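Local coordinates for aldehyde dehydrogenase (Anabaena variabilis, PDB 4H7N), which probably oxidises aldehydes to carboxylic acids with NAD+ as the electron acceptor, as members of the aldehyde dehydrogenase family generally do, at residues I8-P13 / Y20-P25; E68-A73 / A170-A175; V75-R80 / A165-A170. All blocks are in the same frame, centred on the assembly; numbering follows the deposited sequence.

Contact 1 of 3, residues I8-P13 / Y20-P25; sequences IEVRNP and YVIIPP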
ATOM      1  N   ILE A   8      -4.954  21.545  26.854  1.00 30.75           N
ATOM      2  CA  ILE A   8      -5.488  22.282  25.723  1.00 29.93           C
ATOM      3  C   ILE A   8      -6.947  22.589  26.048  1.00 30.76           C
ATOM      4  O   ILE A   8      -7.707  21.694  26.361  1.00 28.61           O
ATOM      5  CB  ILE A   8      -5.405  21.440  24.420  1.00 31.23           C
ATOM      6  CG1 ILE A   8      -3.957  21.160  24.057  1.00 31.68           C
ATOM      7  CG2 ILE A   8      -6.055  22.184  23.259  1.00 33.12           C
ATOM      8  CD1 ILE A   8      -3.716  20.018  23.087  1.00 33.87           C
ATOM      9  N   GLU A   9      -7.330  23.855  25.971  1.00 30.23           N
ATOM     10  CA  GLU A   9      -8.708  24.230  26.181  1.00 32.49           C
ATOM     11  C   GLU A   9      -9.432  24.104  24.851  1.00 31.36           C
ATOM     12  O   GLU A   9      -8.863  24.405  23.799  1.00 30.51           O
ATOM     13  CB  GLU A   9      -8.785  25.635  26.711  1.00 34.83           C
ATOM     14  CG  GLU A   9      -8.175  25.767  28.088  1.00 39.50           C
ATOM     15  CD  GLU A   9      -8.428  27.145  28.680  1.00 46.00           C
ATOM     16  OE1 GLU A   9      -7.732  28.108  28.289  1.00 49.43           O
ATOM     17  OE2 GLU A   9      -9.365  27.261  29.496  1.00 50.94           O
ATOM     18  N   VAL A  10     -10.684  23.662  24.890  1.00 30.26           N
ATOM     19  CA  VAL A  10     -11.360  23.252  23.665  1.00 28.61           C
ATOM     20  C   VAL A  10     -12.571  24.141  23.517  1.00 29.33           C
ATOM     21  O   VAL A  10     -13.392  24.253  24.446  1.00 29.91           O
ATOM     22  CB  VAL A  10     -11.744  21.770  23.703  1.00 28.29           C
ATOM     23  CG1 VAL A  10     -12.529  21.356  22.461  1.00 27.85           C
ATOM     24  CG2 VAL A  10     -10.525  20.888  23.868  1.00 29.01           C
ATOM     25  N   ARG A  11     -12.656  24.806  22.366  1.00 28.24           N
ATOM     26  CA  ARG A  11     -13.749  25.704  22.045  1.00 28.53           C
ATOM     27  C   ARG A  11     -15.044  24.952  21.709  1.00 27.82           C
ATOM     28  O   ARG A  11     -15.047  23.897  21.067  1.00 27.88           O
ATOM     29  CB  ARG A  11     -13.277  26.611  20.900  1.00 29.70           C
ATOM     30  CG  ARG A  11     -14.321  27.488  20.255  1.00 30.59           C
ATOM     31  CD  ARG A  11     -13.668  28.436  19.267  1.00 31.52           C
ATOM     32  NE  ARG A  11     -14.617  29.293  18.593  1.00 32.45           N
ATOM     33  CZ  ARG A  11     -15.458  28.894  17.631  1.00 32.18           C
ATOM     34  NH1 ARG A  11     -15.484  27.641  17.209  1.00 31.12           N
ATOM     35  NH2 ARG A  11     -16.286  29.747  17.083  1.00 32.14           N
ATOM     36  N   ASN A  12     -16.138  25.478  22.209  1.00 26.88           N
ATOM     37  CA  ASN A  12     -17.472  25.056  21.850  1.00 27.43           C
ATOM     38  C   ASN A  12     -17.859  25.815  20.584  1.00 27.40           C
ATOM     39  O   ASN A  12     -17.833  27.051  20.551  1.00 28.05           O
ATOM     40  CB  ASN A  12     -18.417  25.415  22.986  1.00 29.61           C
ATOM     41  CG  ASN A  12     -19.854  25.023  22.726  1.00 30.26           C
ATOM     42  OD1 ASN A  12     -20.431  25.289  21.696  1.00 28.98           O
ATOM     43  ND2 ASN A  12     -20.466  24.488  23.755  1.00 32.67           N
ATOM     44  N   PRO A  13     -18.191  25.081  19.530  1.00 27.67           N
ATOM     45  CA  PRO A  13     -18.473  25.705  18.237  1.00 28.02           C
ATOM     46  C   PRO A  13     -19.795  26.505  18.169  1.00 28.12           C
ATOM     47  O   PRO A  13     -19.942  27.343  17.306  1.00 27.98           O
ATOM     48  CB  PRO A  13     -18.510  24.509  17.294  1.00 26.22           C
ATOM     49  CG  PRO A  13     -19.011  23.407  18.135  1.00 27.27           C
ATOM     50  CD  PRO A  13     -18.285  23.613  19.451  1.00 27.17           C
ATOM     51  N   TYR A  20     -14.176  22.741  27.805  1.00 30.63           N
ATOM     52  CA  TYR A  20     -13.660  21.404  27.862  1.00 29.48           C
ATOM     53  C   TYR A  20     -12.152  21.528  27.839  1.00 28.26           C
ATOM     54  O   TYR A  20     -11.640  22.497  27.300  1.00 26.55           O
ATOM     55  CB  TYR A  20     -14.117  20.610  26.667  1.00 29.25           C
ATOM     56  CG  TYR A  20     -14.020  19.114  26.829  1.00 30.12           C
ATOM     57  CD1 TYR A  20     -14.926  18.449  27.625  1.00 32.22           C
ATOM     58  CD2 TYR A  20     -13.081  18.364  26.137  1.00 29.20           C
ATOM     59  CE1 TYR A  20     -14.886  17.082  27.755  1.00 34.03           C
ATOM     60  CE2 TYR A  20     -13.020  16.982  26.259  1.00 30.55           C
ATOM     61  CZ  TYR A  20     -13.930  16.346  27.063  1.00 33.26           C
ATOM     62  OH  TYR A  20     -13.946  14.994  27.241  1.00 35.01           O
ATOM     63  N   VAL A  21     -11.481  20.567  28.449  1.00 27.81           N
ATOM     64  CA  VAL A  21     -10.007  20.572  28.553  1.00 29.40           C
ATOM     65  C   VAL A  21      -9.544  19.188  28.214  1.00 27.81           C
ATOM     66  O   VAL A  21     -10.120  18.225  28.677  1.00 28.46           O
ATOM     67  CB  VAL A  21      -9.516  20.860  29.980  1.00 32.05           C
ATOM     68  CG1 VAL A  21      -8.001  20.766  30.050  1.00 34.92           C
ATOM     69  CG2 VAL A  21      -9.959  22.264  30.402  1.00 34.40           C
ATOM     70  N   ILE A  22      -8.484  19.059  27.440  1.00 26.67           N
ATOM     71  CA  ILE A  22      -7.895  17.750  27.242  1.00 26.48           C
ATOM     72  C   ILE A  22      -6.426  17.854  27.624  1.00 26.32           C
ATOM     73  O   ILE A  22      -5.885  18.956  27.664  1.00 25.33           O
ATOM     74  CB  ILE A  22      -8.041  17.312  25.766  1.00 27.61           C
ATOM     75  CG1 ILE A  22      -7.385  18.296  24.809  1.00 28.89           C
ATOM     76  CG2 ILE A  22      -9.515  17.115  25.410  1.00 27.91           C
ATOM     77  CD1 ILE A  22      -7.547  17.865  23.379  1.00 32.48           C
ATOM     78  N   ILE A  23      -5.802  16.717  27.890  1.00 26.66           N
ATOM     79  CA  ILE A  23      -4.459  16.605  28.399  1.00 28.85           C
ATOM     80  C   ILE A  23      -3.585  15.702  27.532  1.00 30.36           C
ATOM     81  O   ILE A  23      -3.587  14.532  27.710  1.00 29.63           O
ATOM     82  CB  ILE A  23      -4.439  15.966  29.812  1.00 30.48           C
ATOM     83  CG1 ILE A  23      -5.521  16.554  30.687  1.00 32.21           C
ATOM     84  CG2 ILE A  23      -3.084  16.146  30.498  1.00 29.17           C
ATOM     85  CD1 ILE A  23      -5.305  17.983  30.971  1.00 35.39           C
ATOM     86  N   PRO A  24      -2.773  16.273  26.653  1.00 32.04           N
ATOM     87  CA  PRO A  24      -2.051  15.383  25.763  1.00 33.94           C
ATOM     88  C   PRO A  24      -0.915  14.668  26.466  1.00 36.47           C
ATOM     89  O   PRO A  24      -0.257  15.233  27.319  1.00 37.20           O
ATOM     90  CB  PRO A  24      -1.552  16.292  24.642  1.00 34.25           C
ATOM     91  CG  PRO A  24      -1.782  17.688  25.076  1.00 34.15           C
ATOM     92  CD  PRO A  24      -2.614  17.691  26.324  1.00 32.54           C
ATOM     93  N   PRO A  25      -0.692  13.395  26.132  1.00 36.25           N
ATOM     94  CA  PRO A  25       0.418  12.731  26.832  1.00 37.76           C
ATOM     95  C   PRO A  25       1.748  13.143  26.243  1.00 38.99           C
ATOM     96  O   PRO A  25       1.886  13.151  25.014  1.00 40.97           O
ATOM     97  CB  PRO A  25       0.158  11.247  26.540  1.00 37.60           C
ATOM     98  CG  PRO A  25      -0.599  11.240  25.259  1.00 35.84           C
ATOM     99  CD  PRO A  25      -1.341  12.528  25.152  1.00 34.76           C
TER

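Contact 2 of 3, residues E68-A73 / A170-A175; sequences EQLTEA and APLLMA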
ATOM      1  N   GLU A  68     -27.837   8.336  24.841  1.00 31.87           N
ATOM      2  CA  GLU A  68     -28.071   9.739  25.063  1.00 33.71           C
ATOM      3  C   GLU A  68     -26.816  10.504  25.444  1.00 31.81           C
ATOM      4  O   GLU A  68     -26.701  11.655  25.117  1.00 33.26           O
ATOM      5  CB  GLU A  68     -29.169   9.960  26.116  1.00 40.11           C
ATOM      6  CG  GLU A  68     -30.530   9.756  25.481  1.00 46.19           C
ATOM      7  CD  GLU A  68     -31.543   9.139  26.409  1.00 57.18           C
ATOM      8  OE1 GLU A  68     -32.020   9.848  27.332  1.00 64.06           O
ATOM      9  OE2 GLU A  68     -31.866   7.937  26.208  1.00 65.43           O
ATOM     10  N   GLN A  69     -25.904   9.880  26.163  1.00 31.18           N
ATOM     11  CA  GLN A  69     -24.657  10.527  26.555  1.00 30.54           C
ATOM     12  C   GLN A  69     -23.733  10.657  25.341  1.00 29.01           C
ATOM     13  O   GLN A  69     -23.006  11.623  25.233  1.00 27.94           O
ATOM     14  CB  GLN A  69     -23.948   9.693  27.605  1.00 32.62           C
ATOM     15  CG  GLN A  69     -24.496   9.878  29.020  1.00 35.03           C
ATOM     16  CD  GLN A  69     -25.842   9.221  29.189  1.00 37.99           C
ATOM     17  OE1 GLN A  69     -26.080   8.117  28.700  1.00 39.31           O
ATOM     18  NE2 GLN A  69     -26.730   9.889  29.864  1.00 41.93           N
ATOM     19  N   LEU A  70     -23.768   9.683  24.425  1.00 27.02           N
ATOM     20  CA  LEU A  70     -22.977   9.804  23.202  1.00 26.47           C
ATOM     21  C   LEU A  70     -23.516  10.953  22.334  1.00 24.97           C
ATOM     22  O   LEU A  70     -22.761  11.806  21.861  1.00 23.77           O
ATOM     23  CB  LEU A  70     -22.932   8.478  22.448  1.00 25.67           C
ATOM     24  CG  LEU A  70     -22.152   8.496  21.113  1.00 24.82           C
ATOM     25  CD1 LEU A  70     -20.681   8.853  21.306  1.00 24.08           C
ATOM     26  CD2 LEU A  70     -22.228   7.150  20.422  1.00 25.15           C
ATOM     27  N   THR A  71     -24.842  11.001  22.190  1.00 25.35           N
ATOM     28  CA  THR A  71     -25.501  12.006  21.399  1.00 25.31           C
ATOM     29  C   THR A  71     -25.163  13.404  21.996  1.00 25.73           C
ATOM     30  O   THR A  71     -24.810  14.331  21.282  1.00 23.64           O
ATOM     31  CB  THR A  71     -27.028  11.833  21.459  1.00 27.89           C
ATOM     32  OG1 THR A  71     -27.403  10.574  20.917  1.00 28.55           O
ATOM     33  CG2 THR A  71     -27.705  12.918  20.694  1.00 28.50           C
ATOM     34  N   GLU A  72     -25.239  13.514  23.312  1.00 26.10           N
ATOM     35  CA  GLU A  72     -25.016  14.813  23.957  1.00 29.06           C
ATOM     36  C   GLU A  72     -23.550  15.309  23.733  1.00 28.24           C
ATOM     37  O   GLU A  72     -23.261  16.511  23.496  1.00 26.94           O
ATOM     38  CB  GLU A  72     -25.398  14.709  25.443  1.00 32.33           C
ATOM     39  CG  GLU A  72     -24.825  15.754  26.361  1.00 35.83           C
ATOM     40  CD  GLU A  72     -25.121  15.413  27.826  1.00 40.81           C
ATOM     41  OE1 GLU A  72     -24.734  14.314  28.326  1.00 46.53           O
ATOM     42  OE2 GLU A  72     -25.765  16.230  28.462  1.00 41.55           O
ATOM     43  N   ALA A  73     -22.609  14.399  23.854  1.00 26.58           N
ATOM     44  CA  ALA A  73     -21.225  14.798  23.659  1.00 26.61           C
ATOM     45  C   ALA A  73     -20.955  15.171  22.197  1.00 26.16           C
ATOM     46  O   ALA A  73     -20.219  16.103  21.932  1.00 25.58           O
ATOM     47  CB  ALA A  73     -20.272  13.718  24.124  1.00 26.19           C
ATOM     48  N   ALA A 170     -15.415  10.538  25.605  1.00 25.98           N
ATOM     49  CA  ALA A 170     -15.685  10.222  27.028  1.00 26.44           C
ATOM     50  C   ALA A 170     -16.785   9.142  27.147  1.00 27.92           C
ATOM     51  O   ALA A 170     -16.598   8.162  27.825  1.00 28.61           O
ATOM     52  CB  ALA A 170     -16.048  11.474  27.812  1.00 27.55           C
ATOM     53  N   PRO A 171     -17.893   9.268  26.417  1.00 28.37           N
ATOM     54  CA  PRO A 171     -18.874   8.170  26.521  1.00 29.03           C
ATOM     55  C   PRO A 171     -18.415   6.850  25.855  1.00 27.96           C
ATOM     56  O   PRO A 171     -18.705   5.774  26.387  1.00 28.36           O
ATOM     57  CB  PRO A 171     -20.146   8.765  25.935  1.00 29.54           C
ATOM     58  CG  PRO A 171     -19.709   9.916  25.120  1.00 31.21           C
ATOM     59  CD  PRO A 171     -18.461  10.458  25.777  1.00 30.24           C
ATOM     60  N   LEU A 172     -17.631   6.909  24.778  1.00 26.84           N
ATOM     61  CA  LEU A 172     -17.105   5.692  24.200  1.00 27.22           C
ATOM     62  C   LEU A 172     -16.229   4.946  25.208  1.00 28.62           C
ATOM     63  O   LEU A 172     -16.320   3.714  25.339  1.00 27.75           O
ATOM     64  CB  LEU A 172     -16.283   5.960  22.951  1.00 25.14           C
ATOM     65  CG  LEU A 172     -17.038   6.437  21.719  1.00 25.91           C
ATOM     66  CD1 LEU A 172     -16.101   6.508  20.520  1.00 25.53           C
ATOM     67  CD2 LEU A 172     -18.244   5.524  21.381  1.00 25.98           C
ATOM     68  N   LEU A 173     -15.368   5.708  25.885  1.00 28.56           N
ATOM     69  CA  LEU A 173     -14.428   5.179  26.847  1.00 31.33           C
ATOM     70  C   LEU A 173     -15.157   4.567  28.043  1.00 31.05           C
ATOM     71  O   LEU A 173     -14.823   3.474  28.543  1.00 31.88           O
ATOM     72  CB  LEU A 173     -13.426   6.283  27.235  1.00 32.98           C
ATOM     73  CG  LEU A 173     -12.412   5.994  28.326  1.00 35.70           C
ATOM     74  CD1 LEU A 173     -11.566   4.794  27.936  1.00 35.77           C
ATOM     75  CD2 LEU A 173     -11.557   7.220  28.648  1.00 36.22           C
HETATM   76  N   MSE A 174     -16.196   5.235  28.488  1.00 31.08           N
HETATM   77  CA  MSE A 174     -16.989   4.704  29.567  1.00 32.05           C
HETATM   78  C   MSE A 174     -17.604   3.377  29.159  1.00 31.92           C
HETATM   79  O   MSE A 174     -17.705   2.455  29.974  1.00 33.01           O
HETATM   80  CB  MSE A 174     -18.039   5.739  29.962  1.00 33.05           C
HETATM   81  CG  MSE A 174     -19.169   5.170  30.800  1.00 36.58           C
HETATM   82 SE   MSE A 174     -20.357   6.588  31.530  0.80 38.45          SE
HETATM   83  CE  MSE A 174     -21.163   7.358  29.893  1.00 39.06           C
ATOM     84  N   ALA A 175     -18.039   3.237  27.904  1.00 30.17           N
ATOM     85  CA  ALA A 175     -18.635   1.950  27.474  1.00 30.36           C
ATOM     86  C   ALA A 175     -17.556   0.899  27.366  1.00 30.75           C
ATOM     87  O   ALA A 175     -17.756  -0.288  27.696  1.00 31.67           O
ATOM     88  CB  ALA A 175     -19.341   2.110  26.139  1.00 29.94           C
TER

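Contact 3 of 3, residues V75-R80 / A165-A170; sequences VNDTGR and APRFVA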
ATOM      1  N   VAL A  75     -23.264  16.263  19.919  1.00 26.18           N
ATOM      2  CA  VAL A  75     -23.915  17.584  19.725  1.00 26.58           C
ATOM      3  C   VAL A  75     -22.964  18.718  20.221  1.00 27.69           C
ATOM      4  O   VAL A  75     -22.775  19.725  19.556  1.00 26.06           O
ATOM      5  CB  VAL A  75     -25.233  17.691  20.488  1.00 28.19           C
ATOM      6  CG1 VAL A  75     -25.720  19.131  20.616  1.00 28.69           C
ATOM      7  CG2 VAL A  75     -26.299  16.843  19.842  1.00 29.30           C
ATOM      8  N   ASN A  76     -22.407  18.538  21.407  1.00 28.47           N
ATOM      9  CA  ASN A  76     -21.482  19.509  21.970  1.00 30.70           C
ATOM     10  C   ASN A  76     -20.274  19.706  21.032  1.00 28.37           C
ATOM     11  O   ASN A  76     -19.837  20.855  20.825  1.00 27.78           O
ATOM     12  CB  ASN A  76     -21.033  19.027  23.354  1.00 35.62           C
ATOM     13  CG  ASN A  76     -20.476  20.126  24.261  1.00 42.39           C
ATOM     14  OD1 ASN A  76     -20.425  19.939  25.502  1.00 48.49           O
ATOM     15  ND2 ASN A  76     -20.013  21.247  23.685  1.00 42.77           N
ATOM     16  N   ASP A  77     -19.734  18.616  20.484  1.00 24.68           N
ATOM     17  CA  ASP A  77     -18.566  18.713  19.584  1.00 24.62           C
ATOM     18  C   ASP A  77     -18.890  19.427  18.276  1.00 23.43           C
ATOM     19  O   ASP A  77     -18.059  20.127  17.733  1.00 24.02           O
ATOM     20  CB  ASP A  77     -18.001  17.325  19.197  1.00 25.52           C
ATOM     21  CG  ASP A  77     -17.049  16.702  20.233  1.00 28.47           C
ATOM     22  OD1 ASP A  77     -16.242  17.411  20.906  1.00 28.39           O
ATOM     23  OD2 ASP A  77     -17.031  15.437  20.320  1.00 30.48           O
ATOM     24  N   THR A  78     -20.072  19.165  17.722  1.00 23.46           N
ATOM     25  CA  THR A  78     -20.409  19.543  16.335  1.00 24.03           C
ATOM     26  C   THR A  78     -21.402  20.647  16.193  1.00 23.90           C
ATOM     27  O   THR A  78     -21.503  21.261  15.139  1.00 23.87           O
ATOM     28  CB  THR A  78     -20.966  18.355  15.533  1.00 24.37           C
ATOM     29  OG1 THR A  78     -22.203  17.856  16.093  1.00 24.13           O
ATOM     30  CG2 THR A  78     -19.930  17.193  15.472  1.00 26.38           C
ATOM     31  N   GLY A  79     -22.149  20.914  17.259  1.00 24.61           N
ATOM     32  CA  GLY A  79     -23.168  21.940  17.208  1.00 25.33           C
ATOM     33  C   GLY A  79     -24.467  21.596  16.498  1.00 26.60           C
ATOM     34  O   GLY A  79     -25.279  22.482  16.213  1.00 25.09           O
ATOM     35  N   ARG A  80     -24.645  20.329  16.125  1.00 28.10           N
ATOM     36  CA  ARG A  80     -25.828  19.934  15.405  1.00 29.06           C
ATOM     37  C   ARG A  80     -26.361  18.602  15.886  1.00 28.00           C
ATOM     38  O   ARG A  80     -25.605  17.777  16.417  1.00 26.48           O
ATOM     39  CB  ARG A  80     -25.598  19.931  13.857  1.00 29.73           C
ATOM     40  CG  ARG A  80     -24.271  19.387  13.322  1.00 28.06           C
ATOM     41  CD  ARG A  80     -24.057  17.908  13.540  1.00 28.46           C
ATOM     42  NE  ARG A  80     -22.883  17.442  12.787  1.00 26.65           N
ATOM     43  CZ  ARG A  80     -22.252  16.288  12.954  1.00 26.23           C
ATOM     44  NH1 ARG A  80     -21.234  15.996  12.142  1.00 25.69           N
ATOM     45  NH2 ARG A  80     -22.619  15.394  13.883  1.00 26.10           N
ATOM     46  N   ALA A 165     -12.491  18.585  18.253  1.00 26.81           N
ATOM     47  CA  ALA A 165     -13.768  17.902  18.557  1.00 27.69           C
ATOM     48  C   ALA A 165     -13.541  16.558  19.268  1.00 27.09           C
ATOM     49  O   ALA A 165     -13.663  15.494  18.657  1.00 26.47           O
ATOM     50  CB  ALA A 165     -14.516  17.673  17.271  1.00 28.20           C
ATOM     51  N   PRO A 166     -13.135  16.593  20.540  1.00 25.68           N
ATOM     52  CA  PRO A 166     -12.675  15.409  21.245  1.00 24.39           C
ATOM     53  C   PRO A 166     -13.680  14.860  22.251  1.00 24.17           C
ATOM     54  O   PRO A 166     -13.441  13.816  22.848  1.00 26.06           O
ATOM     55  CB  PRO A 166     -11.441  15.937  21.980  1.00 25.40           C
ATOM     56  CG  PRO A 166     -11.914  17.301  22.389  1.00 27.27           C
ATOM     57  CD  PRO A 166     -12.792  17.820  21.266  1.00 27.08           C
ATOM     58  N   ARG A 167     -14.779  15.549  22.474  1.00 23.93           N
ATOM     59  CA  ARG A 167     -15.641  15.213  23.637  1.00 24.79           C
ATOM     60  C   ARG A 167     -16.390  13.884  23.508  1.00 24.93           C
ATOM     61  O   ARG A 167     -16.693  13.247  24.512  1.00 24.33           O
ATOM     62  CB  ARG A 167     -16.663  16.300  23.896  1.00 26.19           C
ATOM     63  CG  ARG A 167     -16.106  17.702  23.999  1.00 26.56           C
ATOM     64  CD  ARG A 167     -17.286  18.638  24.104  1.00 27.37           C
ATOM     65  NE  ARG A 167     -16.912  20.034  24.056  1.00 27.93           N
ATOM     66  CZ  ARG A 167     -16.465  20.686  22.974  1.00 26.47           C
ATOM     67  NH1 ARG A 167     -16.240  20.076  21.824  1.00 26.20           N
ATOM     68  NH2 ARG A 167     -16.255  21.985  23.044  1.00 27.92           N
ATOM     69  N   PHE A 168     -16.592  13.419  22.268  1.00 25.42           N
ATOM     70  CA  PHE A 168     -17.345  12.180  22.021  1.00 25.28           C
ATOM     71  C   PHE A 168     -16.634  10.967  22.571  1.00 24.82           C
ATOM     72  O   PHE A 168     -17.264   9.949  22.759  1.00 25.68           O
ATOM     73  CB  PHE A 168     -17.605  11.976  20.539  1.00 24.85           C
ATOM     74  CG  PHE A 168     -16.372  11.588  19.767  1.00 24.18           C
ATOM     75  CD1 PHE A 168     -15.465  12.538  19.349  1.00 23.61           C
ATOM     76  CD2 PHE A 168     -16.118  10.259  19.481  1.00 24.00           C
ATOM     77  CE1 PHE A 168     -14.337  12.175  18.639  1.00 23.48           C
ATOM     78  CE2 PHE A 168     -14.978   9.878  18.768  1.00 23.47           C
ATOM     79  CZ  PHE A 168     -14.095  10.842  18.336  1.00 23.14           C
ATOM     80  N   VAL A 169     -15.334  11.078  22.819  1.00 25.09           N
ATOM     81  CA  VAL A 169     -14.537  10.011  23.371  1.00 25.06           C
ATOM     82  C   VAL A 169     -15.001   9.592  24.788  1.00 26.67           C
ATOM     83  O   VAL A 169     -15.041   8.387  25.114  1.00 26.09           O
ATOM     84  CB  VAL A 169     -13.028  10.380  23.346  1.00 25.73           C
ATOM     85  CG1 VAL A 169     -12.210   9.339  24.065  1.00 27.11           C
ATOM     86  CG2 VAL A 169     -12.530  10.403  21.897  1.00 25.63           C
ATOM     87  N   ALA A 170     -15.415  10.538  25.605  1.00 25.98           N
ATOM     88  CA  ALA A 170     -15.685  10.222  27.028  1.00 26.44           C
ATOM     89  C   ALA A 170     -16.785   9.142  27.147  1.00 27.92           C
ATOM     90  O   ALA A 170     -16.598   8.162  27.825  1.00 28.61           O
ATOM     91  CB  ALA A 170     -16.048  11.474  27.812  1.00 27.55           C
TER
HETATM   92  O   HOH W   1     -17.754  20.308  26.855  1.00 36.59           O
HETATM   93  O   HOH W   2     -15.938  21.081  19.038  1.00 27.02           O

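Contact 1 of 3, residues I8-P13 / Y20-P25
Ile8 and Ile22 face each other across two antiparallel strands, 8-11 and the end of 18-22, and form a hydrogen-bonded pair. Ile8 N donates to Ile22 O at 2.9 Å, and Ile22 N returns a bond to Ile8 O at 3.0 Å; both are close to straight. Their side chains lie on the same face of the hairpin, together with those of Val10 and Tyr20. Ile22 has CG1 between its backbone N and carbonyl carbon (chi1 58°), and this methylene rests against Ile8 CB at 3.7 Å. On Ile8, CG1 is anti to the carbonyl carbon instead, and the branch ends with CD1 set against the ring of Pro24, 3.6 Å from its CG. Just past the strand, then, the proline continues the apolar surface, its ring and the isoleucine side chain meeting at a slant.

Val10 crosses Ile22 at about a right angle and brings its CG2 methyl to 4.2 Å from Ile22 CG1. The same methyl sits at the edge of the Tyr20 ring, near the ring plane, while the two CB atoms of Val10 and Tyr20 lie 4.0 Å apart. From there the phenol leads away from strand 8-11. Glu9 and Val21, a non-hydrogen-bonded pair, occupy the other face, which is exposed; here the backbones come together through Val21 CA, which makes a bent CA-H...O contact with Ile8 O.

The two faces differ in chemistry. Val10, which also touches Pro166, and Ile22 are buried on a mainly apolar face, with Ile8 and Tyr20 partly exposed, whereas the Glu9 side meets solvent. The hairpin therefore lies with its Val10 and Ile22 face against the body of the protein, and backbone hydrogen bonds hold the strands in register.

Contact 2 of 3, residues E68-A73 / A170-A175
Pro171 presses its ring into the side of helix 67-78, over the backbone of Gln69 and Leu70. Its CG does most of the touching: it lies 3.7 Å from Gln69 O and 3.8 Å from Leu70 CA, and it also reaches Ala73 CB, one helical turn further on, at 4.0 Å. CB of the ring faces Leu70 N and CA, while CD is turned to the alanine methyl, which thus lies against both CG and CD of the proline.

The CB of Leu70 points to the flank of the contact. Its CG is anti to the backbone N (chi1 178°), and chi2 of 61° then swings CD1 round to the partner helix. That one methyl serves two neighbours, lying 4.1 Å from Pro171 CG, with the leucine and proline side chains at about a right angle, and equally far from Leu172 CD2. Leu172 reaches it with CG anti to the carbonyl carbon, and the two leucines meet at a slant. This end of the contact is buried, Leu70 also touching Ile63 and Ile88 of the flanking helices 48-64 and 82-106. At the opposite border Met174, a selenomethionine, brings Met174 CE to 4.3 Å from Gln69 CG.

The contact is van der Waals packing, largely between aliphatic groups. With segment axes 9.1 Å apart and 155° between their directions, this is close antiparallel packing of two helices, joining helix 67-78 of the N-terminal helical region to helix 169-176, which follows strand 156-161 of the sheet in the probable NAD-binding, Rossmann-like part of the aldehyde dehydrogenase fold.

Contact 3 of 3, residues V75-R80 / A165-A170
Asp77 OD1 is gripped by two N-H groups of the same residue, Arg167. The backbone N meets its syn lone pair at 2.8 Å, and NH1 approaches from the anti side, also at 2.8 Å, making a salt bridge. The other oxygen, OD2, takes the next backbone N-H: Phe168 N lies 2.8 Å from it in a bond bent to 131°. The carboxylate thus accepts from two consecutive backbone N-H groups within the type I turn Pro166 to Val169, which leads to helix 169-176.

Asp77 has CG anti to its carbonyl carbon, on the side of the backbone N. The arginine chain, extended from CG to NE, slides past the aspartate in the opposite direction. OD1 stays almost in the guanidinium plane, although the carboxylate and guanidinium planes are 62° apart. Over one face of the guanidinium lies Asn76 ND2, near the rim and 3.4 Å from Arg167 NE; as both are donors, this is packing between two flat groups only 25° apart. A water joins them instead, giving a hydrogen to Asn76 OD1 and accepting one from NE. A second water links Arg167 NH1 to Asp77 O.

Further partners come from the N-terminal hairpin: Asp19 forms a salt bridge with Arg167 NH2 and accepts from Asn76 ND2, and Arg11 O also receives NH2. With a salt bridge to each of two acidic side chains, Asp77 and Asp19, the buried arginine probably keeps its positive charge, and that charge in turn would favour ionised Asp77. The contact is therefore a buried charge network that ties the C-terminal end of helix 67-78 to the turn ahead of helix 169-176.

From the N terminus, contact 1 comes first and closes the short turn of the hairpin formed by strands 8-11 and 18-22; it is complete before the chain enters the helices 27-46 and 48-64. Helix 67-78 then supplies the first half of both remaining contacts. The chain goes on through helix 82-106 and the long strand 118-134 before returning at 165-175, where contact 3 closes first and contact 2 outside it, sharing Ala170. Contact 2 joins the two helices, contact 3 the end of helix 67-78 to the turn ahead of helix 169-176. Pro13 packs on the backbone of Asn76 and Asp77, and Tyr20 OH on Ala170, so the hairpin region meets both.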